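Local coordinates for L-Ala-D/L-Glu epimerase, a muconate lactonizing enzyme (Klebsiella pneumoniae subsp. pneumoniae MGH 78578, PDB 3FCP), which belongs to the enolase superfamily, joining an alpha/beta N-terminal domain to a barrel domain that binds a magnesium ion, at residues A[271-276]-A[296-301]; A[251-256]-A[285-290]; A[10-15]-A[71-76]. All coordinates share one frame; numbering follows the deposited sequence.

Interaction 1: A[271-276]-A[296-301]; sequences YALKIA and IGLYGG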
ATOM      1  N   TYR A 271      -0.826 -21.784  11.889  1.00 19.43           N
ATOM      2  CA  TYR A 271       0.115 -22.556  11.083  1.00 20.26           C
ATOM      3  C   TYR A 271       0.147 -24.020  11.526  1.00 18.84           C
ATOM      4  O   TYR A 271       0.151 -24.330  12.727  1.00 17.68           O
ATOM      5  CB  TYR A 271       1.549 -22.015  11.201  1.00 20.79           C
ATOM      6  CG  TYR A 271       1.834 -20.679  10.548  1.00 21.15           C
ATOM      7  CD1 TYR A 271       0.965 -20.127   9.603  1.00 20.16           C
ATOM      8  CD2 TYR A 271       3.018 -19.992  10.834  1.00 21.60           C
ATOM      9  CE1 TYR A 271       1.268 -18.936   8.958  1.00 20.76           C
ATOM     10  CE2 TYR A 271       3.333 -18.797  10.191  1.00 19.86           C
ATOM     11  CZ  TYR A 271       2.453 -18.276   9.254  1.00 19.63           C
ATOM     12  OH  TYR A 271       2.756 -17.096   8.622  1.00 19.19           O
ATOM     13  N   ALA A 272       0.175 -24.919  10.548  1.00 19.77           N
ATOM     14  CA  ALA A 272       0.261 -26.347  10.832  1.00 20.51           C
ATOM     15  C   ALA A 272       1.747 -26.682  10.924  1.00 19.54           C
ATOM     16  O   ALA A 272       2.395 -26.914   9.906  1.00 19.63           O
ATOM     17  CB  ALA A 272      -0.391 -27.163   9.705  1.00 18.21           C
ATOM     18  N   LEU A 273       2.289 -26.688  12.137  1.00 19.18           N
ATOM     19  CA  LEU A 273       3.699 -27.014  12.331  1.00 20.56           C
ATOM     20  C   LEU A 273       3.920 -28.504  12.058  1.00 20.18           C
ATOM     21  O   LEU A 273       3.119 -29.342  12.476  1.00 19.22           O
ATOM     22  CB  LEU A 273       4.130 -26.708  13.771  1.00 20.06           C
ATOM     23  CG  LEU A 273       3.870 -25.318  14.352  1.00 20.70           C
ATOM     24  CD1 LEU A 273       4.255 -25.296  15.831  1.00 19.99           C
ATOM     25  CD2 LEU A 273       4.668 -24.285  13.574  1.00 18.19           C
ATOM     26  N   LYS A 274       4.990 -28.830  11.336  1.00 19.48           N
ATOM     27  CA  LYS A 274       5.333 -30.225  11.052  1.00 20.96           C
ATOM     28  C   LYS A 274       6.851 -30.329  11.048  1.00 21.98           C
ATOM     29  O   LYS A 274       7.523 -29.563  10.361  1.00 19.18           O
ATOM     30  CB  LYS A 274       4.772 -30.670   9.694  1.00 22.18           C
ATOM     31  CG  LYS A 274       3.237 -30.709   9.639  1.00 21.95           C
ATOM     32  CD  LYS A 274       2.731 -31.295   8.331  1.00 21.17           C
ATOM     33  CE  LYS A 274       1.194 -31.323   8.299  1.00 22.67           C
ATOM     34  NZ  LYS A 274       0.692 -31.933   7.049  1.00 21.06           N
ATOM     35  N   ILE A 275       7.402 -31.273  11.806  1.00 22.15           N
ATOM     36  CA  ILE A 275       8.855 -31.381  11.849  1.00 21.88           C
ATOM     37  C   ILE A 275       9.449 -31.697  10.480  1.00 22.26           C
ATOM     38  O   ILE A 275      10.533 -31.202  10.148  1.00 21.01           O
ATOM     39  CB  ILE A 275       9.338 -32.424  12.910  1.00 20.93           C
ATOM     40  CG1 ILE A 275       8.921 -33.843  12.528  1.00 19.01           C
ATOM     41  CG2 ILE A 275       8.776 -32.062  14.283  1.00 20.90           C
ATOM     42  CD1 ILE A 275       9.474 -34.906  13.501  1.00 19.26           C
ATOM     43  N   ALA A 276       8.728 -32.483   9.676  1.00 21.06           N
ATOM     44  CA  ALA A 276       9.197 -32.858   8.337  1.00 20.91           C
ATOM     45  C   ALA A 276       9.361 -31.660   7.402  1.00 21.57           C
ATOM     46  O   ALA A 276      10.284 -31.625   6.583  1.00 19.57           O
ATOM     47  CB  ALA A 276       8.240 -33.880   7.702  1.00 21.44           C
ATOM     48  N   ILE A 296       0.098 -15.370  15.221  1.00 21.86           N
ATOM     49  CA  ILE A 296      -0.468 -16.508  14.495  1.00 20.57           C
ATOM     50  C   ILE A 296      -0.510 -17.746  15.401  1.00 20.88           C
ATOM     51  O   ILE A 296       0.478 -18.081  16.061  1.00 18.71           O
ATOM     52  CB  ILE A 296       0.367 -16.767  13.214  1.00 22.63           C
ATOM     53  CG1 ILE A 296       0.067 -15.656  12.192  1.00 23.59           C
ATOM     54  CG2 ILE A 296       0.086 -18.164  12.639  1.00 21.24           C
ATOM     55  CD1 ILE A 296       1.064 -15.572  11.062  1.00 26.56           C
ATOM     56  N   GLY A 297      -1.672 -18.404  15.443  1.00 21.46           N
ATOM     57  CA  GLY A 297      -1.855 -19.584  16.278  1.00 20.58           C
ATOM     58  C   GLY A 297      -1.080 -20.817  15.838  1.00 21.85           C
ATOM     59  O   GLY A 297      -0.613 -20.895  14.695  1.00 22.32           O
ATOM     60  N   LEU A 298      -0.974 -21.796  16.735  1.00 21.49           N
ATOM     61  CA  LEU A 298      -0.219 -23.015  16.465  1.00 20.20           C
ATOM     62  C   LEU A 298      -1.037 -24.306  16.486  1.00 21.38           C
ATOM     63  O   LEU A 298      -1.995 -24.444  17.254  1.00 21.76           O
ATOM     64  CB  LEU A 298       0.940 -23.127  17.467  1.00 21.26           C
ATOM     65  CG  LEU A 298       1.855 -21.900  17.593  1.00 24.89           C
ATOM     66  CD1 LEU A 298       2.912 -22.142  18.675  1.00 24.33           C
ATOM     67  CD2 LEU A 298       2.520 -21.612  16.262  1.00 22.07           C
ATOM     68  N   TYR A 299      -0.617 -25.253  15.650  1.00 20.48           N
ATOM     69  CA  TYR A 299      -1.249 -26.566  15.497  1.00 21.68           C
ATOM     70  C   TYR A 299      -0.138 -27.604  15.285  1.00 21.97           C
ATOM     71  O   TYR A 299       0.801 -27.363  14.515  1.00 19.97           O
ATOM     72  CB  TYR A 299      -2.176 -26.547  14.271  1.00 22.16           C
ATOM     73  CG  TYR A 299      -2.863 -27.854  13.915  1.00 21.72           C
ATOM     74  CD1 TYR A 299      -3.867 -28.390  14.728  1.00 23.42           C
ATOM     75  CD2 TYR A 299      -2.589 -28.495  12.700  1.00 21.70           C
ATOM     76  CE1 TYR A 299      -4.591 -29.518  14.330  1.00 22.27           C
ATOM     77  CE2 TYR A 299      -3.305 -29.620  12.295  1.00 19.35           C
ATOM     78  CZ  TYR A 299      -4.310 -30.118  13.111  1.00 23.20           C
ATOM     79  OH  TYR A 299      -5.074 -31.174  12.672  1.00 25.15           O
ATOM     80  N   GLY A 300      -0.247 -28.745  15.967  1.00 21.33           N
ATOM     81  CA  GLY A 300       0.744 -29.807  15.835  1.00 20.84           C
ATOM     82  C   GLY A 300       0.411 -30.743  14.683  1.00 22.92           C
ATOM     83  O   GLY A 300      -0.398 -31.664  14.835  1.00 22.26           O
ATOM     84  N   GLY A 301       1.045 -30.518  13.534  1.00 20.33           N
ATOM     85  CA  GLY A 301       0.759 -31.320  12.357  1.00 21.41           C
ATOM     86  C   GLY A 301       1.539 -32.607  12.170  1.00 22.42           C
ATOM     87  O   GLY A 301       2.555 -32.833  12.828  1.00 22.42           O
TER
HETATM   88  O   HOH W   1       5.211 -33.158  12.746  1.00 19.47           O
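Ile296 lays a methyl over the Tyr271 ring where strands 270-273 and 297-300 run parallel in the wall of the enolase-type beta/alpha barrel. This is a CH-pi contact: Ile296 CG2 lies 3.7 Å from the centroid of the Tyr271 ring and 11° off its normal. The longer branch carries Ile296 CD1 to 3.5 Å from Tyr271 CZ, so both branches lie along one face of the ring, from centre to phenolic end. Tyr271 OH is satisfied by Gly259 O.

Leu273 shares the sheet face of Tyr271 and Leu298, the side packed by helix 283-294. Leu273 CD1 meets Leu298 CD2 at 4.1 Å, the leucines crossing obliquely. On the opposite face the small Ala272 puts CB at the edge of the Tyr299 ring, 3.9 Å from Tyr299 CD2; Glu327 takes up Tyr299 OH.

Tyr271 N to Gly297 O and Leu273 N to Tyr299 O are sound backbone bonds, Tyr299 N to Tyr271 O a weak one; Gly301 N donates to Leu273 O. Lacking a side chain, Gly301 lets Lys274 CG approach to 3.6 Å from Gly301 C, while Lys274 NZ reaches the magnesium ligand Asp250. A water accepting from Ile275 N donates to Gly301 O, its oxygen 2.7 Å from Gly301 O.

Interaction 2: A[251-256]-A[285-290]; sequences EAVATA and LALARV. With MG (magnesium ion), chain I.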
ATOM      1  N   GLU A 251       0.622 -26.467   3.503  1.00 20.59           N
ATOM      2  CA  GLU A 251       1.631 -26.422   2.444  1.00 22.85           C
ATOM      3  C   GLU A 251       2.206 -25.028   2.192  1.00 23.19           C
ATOM      4  O   GLU A 251       3.321 -24.904   1.682  1.00 22.66           O
ATOM      5  CB  GLU A 251       1.070 -26.976   1.124  1.00 24.87           C
ATOM      6  CG  GLU A 251       0.996 -28.502   1.026  1.00 26.82           C
ATOM      7  CD  GLU A 251      -0.075 -29.110   1.916  1.00 28.22           C
ATOM      8  OE1 GLU A 251      -1.039 -28.402   2.281  1.00 26.73           O
ATOM      9  OE2 GLU A 251       0.042 -30.308   2.238  1.00 31.71           O
ATOM     10  N   ALA A 252       1.454 -23.985   2.541  1.00 22.80           N
ATOM     11  CA  ALA A 252       1.914 -22.608   2.341  1.00 24.59           C
ATOM     12  C   ALA A 252       3.049 -22.218   3.289  1.00 24.08           C
ATOM     13  O   ALA A 252       3.726 -21.212   3.078  1.00 25.63           O
ATOM     14  CB  ALA A 252       0.748 -21.634   2.515  1.00 23.80           C
ATOM     15  N   VAL A 253       3.258 -23.003   4.337  1.00 23.77           N
ATOM     16  CA  VAL A 253       4.307 -22.673   5.292  1.00 24.49           C
ATOM     17  C   VAL A 253       5.061 -23.910   5.755  1.00 23.93           C
ATOM     18  O   VAL A 253       4.478 -24.828   6.332  1.00 24.58           O
ATOM     19  CB  VAL A 253       3.709 -21.927   6.512  1.00 25.74           C
ATOM     20  CG1 VAL A 253       2.645 -22.793   7.179  1.00 29.61           C
ATOM     21  CG2 VAL A 253       4.801 -21.568   7.501  1.00 29.05           C
ATOM     22  N   ALA A 254       6.365 -23.933   5.493  1.00 22.09           N
ATOM     23  CA  ALA A 254       7.198 -25.062   5.892  1.00 21.21           C
ATOM     24  C   ALA A 254       8.267 -24.637   6.896  1.00 21.80           C
ATOM     25  O   ALA A 254       8.410 -25.237   7.972  1.00 20.24           O
ATOM     26  CB  ALA A 254       7.865 -25.683   4.657  1.00 19.78           C
ATOM     27  N   THR A 255       9.008 -23.592   6.534  1.00 20.75           N
ATOM     28  CA  THR A 255      10.103 -23.085   7.353  1.00 21.40           C
ATOM     29  C   THR A 255       9.789 -21.741   7.996  1.00 21.69           C
ATOM     30  O   THR A 255       8.797 -21.093   7.663  1.00 21.82           O
ATOM     31  CB  THR A 255      11.349 -22.880   6.493  1.00 19.73           C
ATOM     32  OG1 THR A 255      11.100 -21.798   5.590  1.00 21.94           O
ATOM     33  CG2 THR A 255      11.661 -24.140   5.675  1.00 21.86           C
ATOM     34  N   ALA A 256      10.659 -21.321   8.908  1.00 20.94           N
ATOM     35  CA  ALA A 256      10.507 -20.038   9.582  1.00 21.21           C
ATOM     36  C   ALA A 256      10.508 -18.923   8.536  1.00 20.27           C
ATOM     37  O   ALA A 256       9.838 -17.905   8.711  1.00 20.11           O
ATOM     38  CB  ALA A 256      11.643 -19.832  10.587  1.00 18.98           C
ATOM     39  N   LEU A 285      10.821 -25.203  15.812  1.00 19.82           N
ATOM     40  CA  LEU A 285      10.604 -24.216  16.867  1.00 20.43           C
ATOM     41  C   LEU A 285      10.831 -22.774  16.411  1.00 21.76           C
ATOM     42  O   LEU A 285      10.218 -21.850  16.956  1.00 19.23           O
ATOM     43  CB  LEU A 285      11.494 -24.526  18.081  1.00 20.97           C
ATOM     44  CG  LEU A 285      11.230 -25.893  18.720  1.00 22.45           C
ATOM     45  CD1 LEU A 285      12.192 -26.121  19.882  1.00 25.19           C
ATOM     46  CD2 LEU A 285       9.788 -25.958  19.207  1.00 25.03           C
ATOM     47  N   ALA A 286      11.702 -22.571  15.420  1.00 20.45           N
ATOM     48  CA  ALA A 286      11.943 -21.215  14.916  1.00 22.40           C
ATOM     49  C   ALA A 286      10.662 -20.716  14.236  1.00 22.24           C
ATOM     50  O   ALA A 286      10.253 -19.568  14.405  1.00 21.21           O
ATOM     51  CB  ALA A 286      13.111 -21.207  13.920  1.00 20.35           C
ATOM     52  N   LEU A 287      10.029 -21.595  13.467  1.00 22.71           N
ATOM     53  CA  LEU A 287       8.787 -21.258  12.778  1.00 21.51           C
ATOM     54  C   LEU A 287       7.732 -20.944  13.841  1.00 19.64           C
ATOM     55  O   LEU A 287       6.961 -19.990  13.714  1.00 19.06           O
ATOM     56  CB  LEU A 287       8.312 -22.446  11.938  1.00 21.40           C
ATOM     57  CG  LEU A 287       7.466 -22.248  10.677  1.00 26.10           C
ATOM     58  CD1 LEU A 287       6.558 -23.457  10.528  1.00 23.36           C
ATOM     59  CD2 LEU A 287       6.660 -20.953  10.714  1.00 22.88           C
ATOM     60  N   ALA A 288       7.695 -21.753  14.890  1.00 19.96           N
ATOM     61  CA  ALA A 288       6.728 -21.536  15.965  1.00 19.86           C
ATOM     62  C   ALA A 288       6.899 -20.150  16.600  1.00 20.32           C
ATOM     63  O   ALA A 288       5.916 -19.450  16.838  1.00 20.38           O
ATOM     64  CB  ALA A 288       6.867 -22.622  17.031  1.00 21.37           C
ATOM     65  N   ARG A 289       8.141 -19.750  16.871  1.00 19.98           N
ATOM     66  CA  ARG A 289       8.387 -18.443  17.482  1.00 21.27           C
ATOM     67  C   ARG A 289       8.017 -17.285  16.548  1.00 18.91           C
ATOM     68  O   ARG A 289       7.556 -16.241  17.003  1.00 18.80           O
ATOM     69  CB  ARG A 289       9.851 -18.321  17.923  1.00 23.17           C
ATOM     70  CG  ARG A 289      10.280 -19.323  19.001  1.00 24.92           C
ATOM     71  CD  ARG A 289       9.397 -19.270  20.249  1.00 28.44           C
ATOM     72  NE  ARG A 289       9.880 -20.172  21.298  1.00 33.35           N
ATOM     73  CZ  ARG A 289       9.168 -20.546  22.358  1.00 34.96           C
ATOM     74  NH1 ARG A 289       7.928 -20.103  22.521  1.00 37.12           N
ATOM     75  NH2 ARG A 289       9.696 -21.354  23.270  1.00 33.20           N
ATOM     76  N   VAL A 290       8.237 -17.466  15.251  1.00 20.72           N
ATOM     77  CA  VAL A 290       7.883 -16.445  14.267  1.00 19.66           C
ATOM     78  C   VAL A 290       6.372 -16.282  14.341  1.00 20.36           C
ATOM     79  O   VAL A 290       5.850 -15.168  14.422  1.00 20.90           O
ATOM     80  CB  VAL A 290       8.271 -16.887  12.830  1.00 21.60           C
ATOM     81  CG1 VAL A 290       7.588 -15.987  11.783  1.00 19.95           C
ATOM     82  CG2 VAL A 290       9.793 -16.837  12.666  1.00 22.60           C
TER
HETATM   83 MG    MG I 382      -1.781 -30.705   3.490  1.00 17.54          MG
HETATM   84  O   HOH W   2      -3.642 -29.289   4.396  1.00 24.43           O
HETATM   85  O   HOH W   3      -3.454 -32.282   4.287  1.00 31.54           O
HETATM   86  O   HOH W   4      -0.479 -32.897   3.911  1.00 34.60           O
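Glu251 OE2 binds the magnesium ion at 2.2 Å, the shortest polar bond here, and opens a segment whose other end packs on helix 283-294. The metal is also held by Asn201, Asp250 and three waters. A carboxylate suits this position because its oxygens are hard ligands for magnesium, and the bend of the chain at chi2 (71°) sets CD where OE2 can meet the ion.

The contact with residues 285-290 lies further along and is apolar. Leu287 is its centre, pointing from the helix into the curve of the loop. Its CG sits 3.5 Å from Thr255 O, and its CD1 lies 3.6 Å from Ala254 O, so the isobutyl group rests against the backbone carbonyls. Val253, which also touches Tyr271 of strand 270-273, meets the fork of this leucine: Val253 CG2 is 3.8 Å from Leu287 CD2 and 4.0 Å from Leu287 CD1. That methyl is anti to the backbone N of Val253, which directs it at the helix.

Ala256, the first residue of helix 256-264, fits closely because it is small. Its CB is 3.9 Å from Ala286 CB and 4.1 Å from Val290 CG2, bridging successive turns of the helix. A second subunit continues this surface, its Ala293 packing on both Ala256 and Val290. Thr255 is the N-cap of helix 256-264, its OG1 making a weak bond to Tyr257 N, and Asp258 accepts from the backbone N of both Ala254 and Thr255, pinning the turn.

Metal ligands at the C-terminal ends of barrel strands are characteristic of the enolase superfamily; here the loop that carries one goes on to pack against helix 283-294.

Interaction 3: A[10-15]-A[71-76]; sequences IESWIV and AITHYL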
ATOM      1  N   ILE A  10      25.867 -43.823  10.471  1.00 27.59           N
ATOM      2  CA  ILE A  10      24.487 -43.469  10.197  1.00 28.30           C
ATOM      3  C   ILE A  10      23.928 -44.554   9.281  1.00 27.92           C
ATOM      4  O   ILE A  10      24.474 -44.823   8.212  1.00 29.57           O
ATOM      5  CB  ILE A  10      24.371 -42.081   9.497  1.00 25.94           C
ATOM      6  CG1 ILE A  10      24.792 -40.970  10.462  1.00 26.88           C
ATOM      7  CG2 ILE A  10      22.941 -41.848   9.035  1.00 27.10           C
ATOM      8  CD1 ILE A  10      24.783 -39.566   9.853  1.00 23.77           C
ATOM      9  N   GLU A  11      22.854 -45.191   9.726  1.00 29.83           N
ATOM     10  CA  GLU A  11      22.196 -46.244   8.962  1.00 30.28           C
ATOM     11  C   GLU A  11      20.776 -45.763   8.688  1.00 29.92           C
ATOM     12  O   GLU A  11      20.255 -44.930   9.423  1.00 31.06           O
ATOM     13  CB  GLU A  11      22.104 -47.530   9.788  1.00 32.27           C
ATOM     14  CG  GLU A  11      23.418 -48.130  10.254  1.00 33.51           C
ATOM     15  CD  GLU A  11      23.207 -49.129  11.383  1.00 36.04           C
ATOM     16  OE1 GLU A  11      23.117 -48.697  12.553  1.00 34.51           O
ATOM     17  OE2 GLU A  11      23.111 -50.345  11.098  1.00 35.86           O
ATOM     18  N   SER A  12      20.156 -46.279   7.634  1.00 28.67           N
ATOM     19  CA  SER A  12      18.782 -45.920   7.320  1.00 28.97           C
ATOM     20  C   SER A  12      18.148 -47.048   6.523  1.00 29.08           C
ATOM     21  O   SER A  12      18.826 -47.765   5.788  1.00 30.13           O
ATOM     22  CB  SER A  12      18.706 -44.594   6.545  1.00 28.90           C
ATOM     23  OG  SER A  12      19.246 -44.700   5.242  1.00 30.58           O
ATOM     24  N   TRP A  13      16.844 -47.210   6.693  1.00 29.12           N
ATOM     25  CA  TRP A  13      16.099 -48.258   6.012  1.00 29.27           C
ATOM     26  C   TRP A  13      14.744 -47.727   5.590  1.00 29.21           C
ATOM     27  O   TRP A  13      14.171 -46.869   6.268  1.00 28.96           O
ATOM     28  CB  TRP A  13      15.828 -49.427   6.955  1.00 30.60           C
ATOM     29  CG  TRP A  13      17.018 -49.989   7.661  1.00 30.96           C
ATOM     30  CD1 TRP A  13      17.770 -51.061   7.276  1.00 30.63           C
ATOM     31  CD2 TRP A  13      17.545 -49.555   8.918  1.00 30.18           C
ATOM     32  NE1 TRP A  13      18.730 -51.329   8.225  1.00 33.84           N
ATOM     33  CE2 TRP A  13      18.614 -50.418   9.243  1.00 31.20           C
ATOM     34  CE3 TRP A  13      17.216 -48.522   9.806  1.00 30.03           C
ATOM     35  CZ2 TRP A  13      19.360 -50.282  10.421  1.00 32.20           C
ATOM     36  CZ3 TRP A  13      17.958 -48.386  10.980  1.00 30.59           C
ATOM     37  CH2 TRP A  13      19.017 -49.264  11.276  1.00 30.64           C
ATOM     38  N   ILE A  14      14.237 -48.230   4.470  1.00 27.63           N
ATOM     39  CA  ILE A  14      12.908 -47.854   4.033  1.00 27.97           C
ATOM     40  C   ILE A  14      12.092 -49.007   4.587  1.00 27.61           C
ATOM     41  O   ILE A  14      12.355 -50.167   4.277  1.00 26.83           O
ATOM     42  CB  ILE A  14      12.764 -47.819   2.500  1.00 29.03           C
ATOM     43  CG1 ILE A  14      13.591 -46.669   1.918  1.00 30.08           C
ATOM     44  CG2 ILE A  14      11.295 -47.658   2.137  1.00 28.02           C
ATOM     45  CD1 ILE A  14      13.483 -46.518   0.403  1.00 32.97           C
ATOM     46  N   VAL A  15      11.124 -48.686   5.430  1.00 28.74           N
ATOM     47  CA  VAL A  15      10.296 -49.704   6.053  1.00 30.72           C
ATOM     48  C   VAL A  15       8.854 -49.586   5.598  1.00 30.63           C
ATOM     49  O   VAL A  15       8.270 -48.507   5.651  1.00 31.04           O
ATOM     50  CB  VAL A  15      10.346 -49.568   7.582  1.00 31.88           C
ATOM     51  CG1 VAL A  15       9.564 -50.684   8.229  1.00 35.85           C
ATOM     52  CG2 VAL A  15      11.789 -49.594   8.051  1.00 35.23           C
ATOM     53  N   ALA A  71      19.035 -38.990   0.052  1.00 25.45           N
ATOM     54  CA  ALA A  71      19.647 -37.816   0.675  1.00 25.83           C
ATOM     55  C   ALA A  71      20.463 -38.229   1.902  1.00 25.99           C
ATOM     56  O   ALA A  71      21.575 -37.754   2.107  1.00 24.81           O
ATOM     57  CB  ALA A  71      18.575 -36.810   1.074  1.00 22.83           C
ATOM     58  N   ILE A  72      19.905 -39.127   2.706  1.00 26.21           N
ATOM     59  CA  ILE A  72      20.590 -39.598   3.904  1.00 27.63           C
ATOM     60  C   ILE A  72      21.852 -40.398   3.579  1.00 28.57           C
ATOM     61  O   ILE A  72      22.926 -40.129   4.117  1.00 28.04           O
ATOM     62  CB  ILE A  72      19.642 -40.466   4.762  1.00 27.79           C
ATOM     63  CG1 ILE A  72      18.514 -39.589   5.309  1.00 26.99           C
ATOM     64  CG2 ILE A  72      20.423 -41.146   5.897  1.00 27.16           C
ATOM     65  CD1 ILE A  72      17.384 -40.352   5.963  1.00 29.04           C
ATOM     66  N   THR A  73      21.719 -41.375   2.691  1.00 29.78           N
ATOM     67  CA  THR A  73      22.842 -42.229   2.309  1.00 30.60           C
ATOM     68  C   THR A  73      23.982 -41.522   1.577  1.00 30.51           C
ATOM     69  O   THR A  73      25.133 -41.583   2.007  1.00 28.14           O
ATOM     70  CB  THR A  73      22.371 -43.400   1.410  1.00 30.39           C
ATOM     71  OG1 THR A  73      21.399 -44.183   2.115  1.00 33.03           O
ATOM     72  CG2 THR A  73      23.560 -44.296   1.025  1.00 31.85           C
ATOM     73  N   HIS A  74      23.658 -40.845   0.479  1.00 31.32           N
ATOM     74  CA  HIS A  74      24.672 -40.183  -0.336  1.00 32.01           C
ATOM     75  C   HIS A  74      25.196 -38.822   0.084  1.00 30.07           C
ATOM     76  O   HIS A  74      26.315 -38.467  -0.278  1.00 29.87           O
ATOM     77  CB  HIS A  74      24.184 -40.064  -1.778  1.00 35.58           C
ATOM     78  CG  HIS A  74      23.978 -41.379  -2.456  1.00 42.72           C
ATOM     79  ND1 HIS A  74      22.857 -42.155  -2.252  1.00 46.06           N
ATOM     80  CD2 HIS A  74      24.758 -42.065  -3.326  1.00 43.73           C
ATOM     81  CE1 HIS A  74      22.955 -43.262  -2.967  1.00 46.54           C
ATOM     82  NE2 HIS A  74      24.099 -43.232  -3.626  1.00 46.38           N
ATOM     83  N   TYR A  75      24.409 -38.060   0.837  1.00 27.32           N
ATOM     84  CA  TYR A  75      24.834 -36.719   1.215  1.00 24.73           C
ATOM     85  C   TYR A  75      24.980 -36.431   2.702  1.00 24.90           C
ATOM     86  O   TYR A  75      26.043 -36.006   3.147  1.00 23.20           O
ATOM     87  CB  TYR A  75      23.886 -35.704   0.565  1.00 25.15           C
ATOM     88  CG  TYR A  75      23.950 -35.759  -0.948  1.00 25.10           C
ATOM     89  CD1 TYR A  75      25.002 -35.159  -1.640  1.00 24.41           C
ATOM     90  CD2 TYR A  75      23.010 -36.484  -1.679  1.00 24.67           C
ATOM     91  CE1 TYR A  75      25.119 -35.282  -3.028  1.00 26.36           C
ATOM     92  CE2 TYR A  75      23.120 -36.618  -3.068  1.00 25.17           C
ATOM     93  CZ  TYR A  75      24.178 -36.016  -3.733  1.00 25.98           C
ATOM     94  OH  TYR A  75      24.314 -36.166  -5.096  1.00 26.67           O
ATOM     95  N   LEU A  76      23.926 -36.660   3.476  1.00 23.44           N
ATOM     96  CA  LEU A  76      23.998 -36.387   4.900  1.00 23.60           C
ATOM     97  C   LEU A  76      24.999 -37.272   5.650  1.00 24.70           C
ATOM     98  O   LEU A  76      25.703 -36.792   6.539  1.00 24.62           O
ATOM     99  CB  LEU A  76      22.604 -36.510   5.524  1.00 22.98           C
ATOM    100  CG  LEU A  76      21.685 -35.334   5.175  1.00 24.74           C
ATOM    101  CD1 LEU A  76      20.215 -35.698   5.441  1.00 23.27           C
ATOM    102  CD2 LEU A  76      22.109 -34.114   5.982  1.00 24.67           C
TER
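No flat side chain meets another between Ile10, Ser12 and the helix residues Ile72 and Thr73; branched aliphatic groups and small hydroxyls make this contact. Ile10 and Ile72 touch methyl to methyl, with Ile10 CG2 4.1 Å from Ile72 CG2, and the two side chains cross at about a right angle.

Ser12, two residues along the strand and on the same side as Ile10, comes closer to the same methyl: Ile72 CG2 lies 3.9 Å from Ser12 CB and 3.8 Å from Ser12 OG. With chi1 at 68°, OG stands between the backbone N and the carbonyl carbon of Ser12, which places it beside Ile72 CG2. A residue this short suits the spot where helix and strand backbones draw nearest, with Ser12 CA 7.4 Å from Ile72 CA. Thr73 flanks the hydroxyl at the solvent-exposed margin, though its own OG1 is bonded to Ser69 O.

The helix segment widens into a pi-type turn, Ala71 O accepting from both Tyr75 N and Leu76 N. Ile72 and Leu76 also touch Ala105 of helix 103-121, while Ile10 reaches Val38 and Leu40 on strand 33-42.

The axes of segments 10-15 and 71-76 approach to 8.8 Å at 151°, roughly antiparallel; helix 65-80 thus covers strand 7-17, the outermost strand of its sheet within this chain, an alpha-on-beta layer of the N-terminal domain found in the muconate lactonizing enzyme family.

In the fold
Interactions 1 and 2 are joined within the barrel domain, their centres 8 Å apart. Helix 283-294, which carries one side of interaction 2, leads directly into strand 297-300 of interaction 1, and its Leu287 packs on Tyr271 and Leu273. Interactions 1 and 3 are both buried, though the latter has an exposed margin at Thr73; interaction 2 is partly buried, apolar across its segments, and extends into a subunit interface. Strand-to-strand hydrogen bonds distinguish interaction 1. Both barrel contacts adjoin the magnesium site, through Lys274 and Glu251 respectively. Interaction 3 stands apart in the N-terminal domain, its centre about 25 Å from that of interaction 2, where a helix meets a sheet through sparse aliphatic and hydroxyl contacts.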